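Uncharacterized protein Rv3404c/MT3512 (Mycobacterium tuberculosis, PDB 4PZU) is of uncharacterised function but belongs to the formyltransferase family, pairing a formyl transferase domain with a C-terminal N-formyltransferase dimerization domain. Local coordinates at residues R88-A91 against A92-D95. Numbering follows the deposited sequence.
Sequences RFPA and ALID. With EDO (1,2-ethanediol), chain J.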
ATOM      1  N   ARG A  88      12.185  23.807 -22.741  1.00 54.30           N
ATOM      2  CA  ARG A  88      11.723  25.041 -23.357  1.00 50.74           C
ATOM      3  C   ARG A  88      12.097  25.104 -24.832  1.00 49.37           C
ATOM      4  O   ARG A  88      13.131  24.592 -25.258  1.00 48.95           O
ATOM      5  CB  ARG A  88      12.236  26.245 -22.578  1.00 54.55           C
ATOM      6  CG  ARG A  88      11.701  26.245 -21.144  1.00 57.77           C
ATOM      7  CD  ARG A  88      12.707  26.830 -20.168  1.00 59.42           C
ATOM      8  NE  ARG A  88      12.962  28.232 -20.468  1.00 56.39           N
ATOM      9  CZ  ARG A  88      13.907  28.971 -19.896  1.00 60.19           C
ATOM     10  NH1 ARG A  88      14.716  28.449 -18.986  1.00 61.10           N
ATOM     11  NH2 ARG A  88      14.056  30.246 -20.248  1.00 60.24           N
ATOM     12  N   PHE A  89      11.215  25.703 -25.614  1.00 48.37           N
ATOM     13  CA  PHE A  89      11.386  25.765 -27.043  1.00 48.70           C
ATOM     14  C   PHE A  89      12.340  26.879 -27.337  1.00 49.12           C
ATOM     15  O   PHE A  89      12.316  27.890 -26.639  1.00 47.64           O
ATOM     16  CB  PHE A  89      10.058  26.069 -27.743  1.00 49.59           C
ATOM     17  CG  PHE A  89       9.274  24.842 -28.157  1.00 49.30           C
ATOM     18  CD1 PHE A  89       9.301  23.671 -27.402  1.00 50.46           C
ATOM     19  CD2 PHE A  89       8.465  24.880 -29.285  1.00 49.55           C
ATOM     20  CE1 PHE A  89       8.562  22.558 -27.780  1.00 48.15           C
ATOM     21  CE2 PHE A  89       7.724  23.769 -29.670  1.00 47.33           C
ATOM     22  CZ  PHE A  89       7.777  22.607 -28.917  1.00 46.77           C
ATOM     23  N   PRO A  90      13.162  26.706 -28.390  1.00 49.35           N
ATOM     24  CA  PRO A  90      13.999  27.786 -28.896  1.00 50.65           C
ATOM     25  C   PRO A  90      13.148  28.984 -29.203  1.00 48.10           C
ATOM     26  O   PRO A  90      12.098  28.853 -29.822  1.00 46.28           O
ATOM     27  CB  PRO A  90      14.575  27.240 -30.211  1.00 51.55           C
ATOM     28  CG  PRO A  90      14.073  25.833 -30.343  1.00 53.18           C
ATOM     29  CD  PRO A  90      13.418  25.423 -29.065  1.00 49.29           C
ATOM     30  N   ALA A  91      13.622  30.142 -28.776  1.00 46.27           N
ATOM     31  CA  ALA A  91      12.974  31.416 -29.047  1.00 44.93           C
ATOM     32  C   ALA A  91      12.665  31.649 -30.527  1.00 45.94           C
ATOM     33  O   ALA A  91      11.577  32.098 -30.865  1.00 49.60           O
ATOM     34  CB  ALA A  91      13.836  32.546 -28.477  1.00 46.50           C
ATOM     35  N   ALA A  92      13.612  31.368 -31.427  1.00 45.69           N
ATOM     36  CA  ALA A  92      13.367  31.527 -32.887  1.00 43.45           C
ATOM     37  C   ALA A  92      12.216  30.624 -33.438  1.00 42.64           C
ATOM     38  O   ALA A  92      11.494  30.979 -34.389  1.00 41.34           O
ATOM     39  CB  ALA A  92      14.652  31.260 -33.650  1.00 42.77           C
ATOM     40  N   LEU A  93      12.062  29.453 -32.829  1.00 40.75           N
ATOM     41  CA  LEU A  93      10.981  28.540 -33.191  1.00 40.21           C
ATOM     42  C   LEU A  93       9.599  29.139 -32.833  1.00 41.92           C
ATOM     43  O   LEU A  93       8.710  29.179 -33.691  1.00 42.49           O
ATOM     44  CB  LEU A  93      11.176  27.163 -32.538  1.00 36.44           C
ATOM     45  CG  LEU A  93      10.156  26.088 -32.991  1.00 34.85           C
ATOM     46  CD1 LEU A  93      10.337  25.723 -34.443  1.00 33.83           C
ATOM     47  CD2 LEU A  93      10.205  24.830 -32.141  1.00 34.38           C
ATOM     48  N   ILE A  94       9.441  29.591 -31.582  1.00 42.43           N
ATOM     49  CA  ILE A  94       8.209  30.215 -31.078  1.00 42.61           C
ATOM     50  C   ILE A  94       7.819  31.374 -31.967  1.00 44.49           C
ATOM     51  O   ILE A  94       6.637  31.511 -32.334  1.00 44.53           O
ATOM     52  CB  ILE A  94       8.369  30.692 -29.607  1.00 43.87           C
ATOM     53  CG1 ILE A  94       8.431  29.483 -28.661  1.00 44.73           C
ATOM     54  CG2 ILE A  94       7.242  31.628 -29.194  1.00 44.05           C
ATOM     55  CD1 ILE A  94       9.070  29.808 -27.313  1.00 44.52           C
ATOM     56  N   ASP A  95       8.828  32.179 -32.323  1.00 46.02           N
ATOM     57  CA  ASP A  95       8.645  33.335 -33.167  1.00 48.50           C
ATOM     58  C   ASP A  95       8.373  32.969 -34.608  1.00 47.46           C
ATOM     59  O   ASP A  95       7.672  33.695 -35.311  1.00 49.00           O
ATOM     60  CB  ASP A  95       9.896  34.245 -33.115  1.00 52.94           C
ATOM     61  CG  ASP A  95      10.073  34.953 -31.769  1.00 56.45           C
ATOM     62  OD1 ASP A  95       9.184  34.860 -30.883  1.00 56.60           O
ATOM     63  OD2 ASP A  95      11.130  35.610 -31.590  1.00 60.26           O
TER
HETATM   64  C1  EDO J 302       2.584  31.320 -29.992  1.00 47.72           C
HETATM   65  O1  EDO J 302       1.604  30.281 -29.869  1.00 51.95           O
HETATM   66  C2  EDO J 302       3.952  30.680 -30.053  1.00 46.30           C
HETATM   67  O2  EDO J 302       4.328  30.368 -31.396  1.00 38.50           O
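Phe-89 meets the first turn of helix 91-96 through two aliphatic side chains, Leu-93 at its ring and Ile-94 at its CB. The Leu-93 CD2 methyl approaches one ortho-meta side of the ring obliquely, 3.3 Å from Phe-89 CD2 and 3.7 Å from Phe-89 CE2. With CG of Leu-93 anti to its own nitrogen (chi1 -174°), this branch reaches back toward the loop, while Leu-93 CB lies 3.9 Å from Pro-90 CG, the two side chains running alongside each other. Ile-94 extends its CG1 arm back along the chain, bringing the terminal methyl CD1 to 3.9 Å from Phe-89 CB and close to the Phe-89 carbonyl.

Pro-90 occupies the N-cap position, and its carbonyl opens the helical bonding: Ile-94 N donates to Pro-90 O at 3.3 Å (N-H...O angle 166°), and Leu-93 N adds a weak bond to the same oxygen. The next bond follows at 3.1 Å from Asp-95 N to Ala-91 O. Further along the helix, the O2 hydroxyl of a 1,2-ethanediol molecule, probably from the crystallisation liquor, donates to Ile-94 O at 2.7 Å; the molecule is also hydrogen-bonded to Cys-99 O.

Farther out, Phe-89 packs on Val-80 and Ser-82 of strand 79-83 and on Cys-99 of strand 98-103, whereas Leu-93 touches Val-70 and Ile-73 of helix 70-76. Helix 91-96 lies in the crossover of a beta-alpha-beta unit linking the adjacent parallel strands 79-83 and 98-103. Apolar contacts seat its buried side beside the sheet; because the N-cap residue is a proline, it offers no polar side chain to cap the helix, and its carbonyl takes the first main-chain bonds.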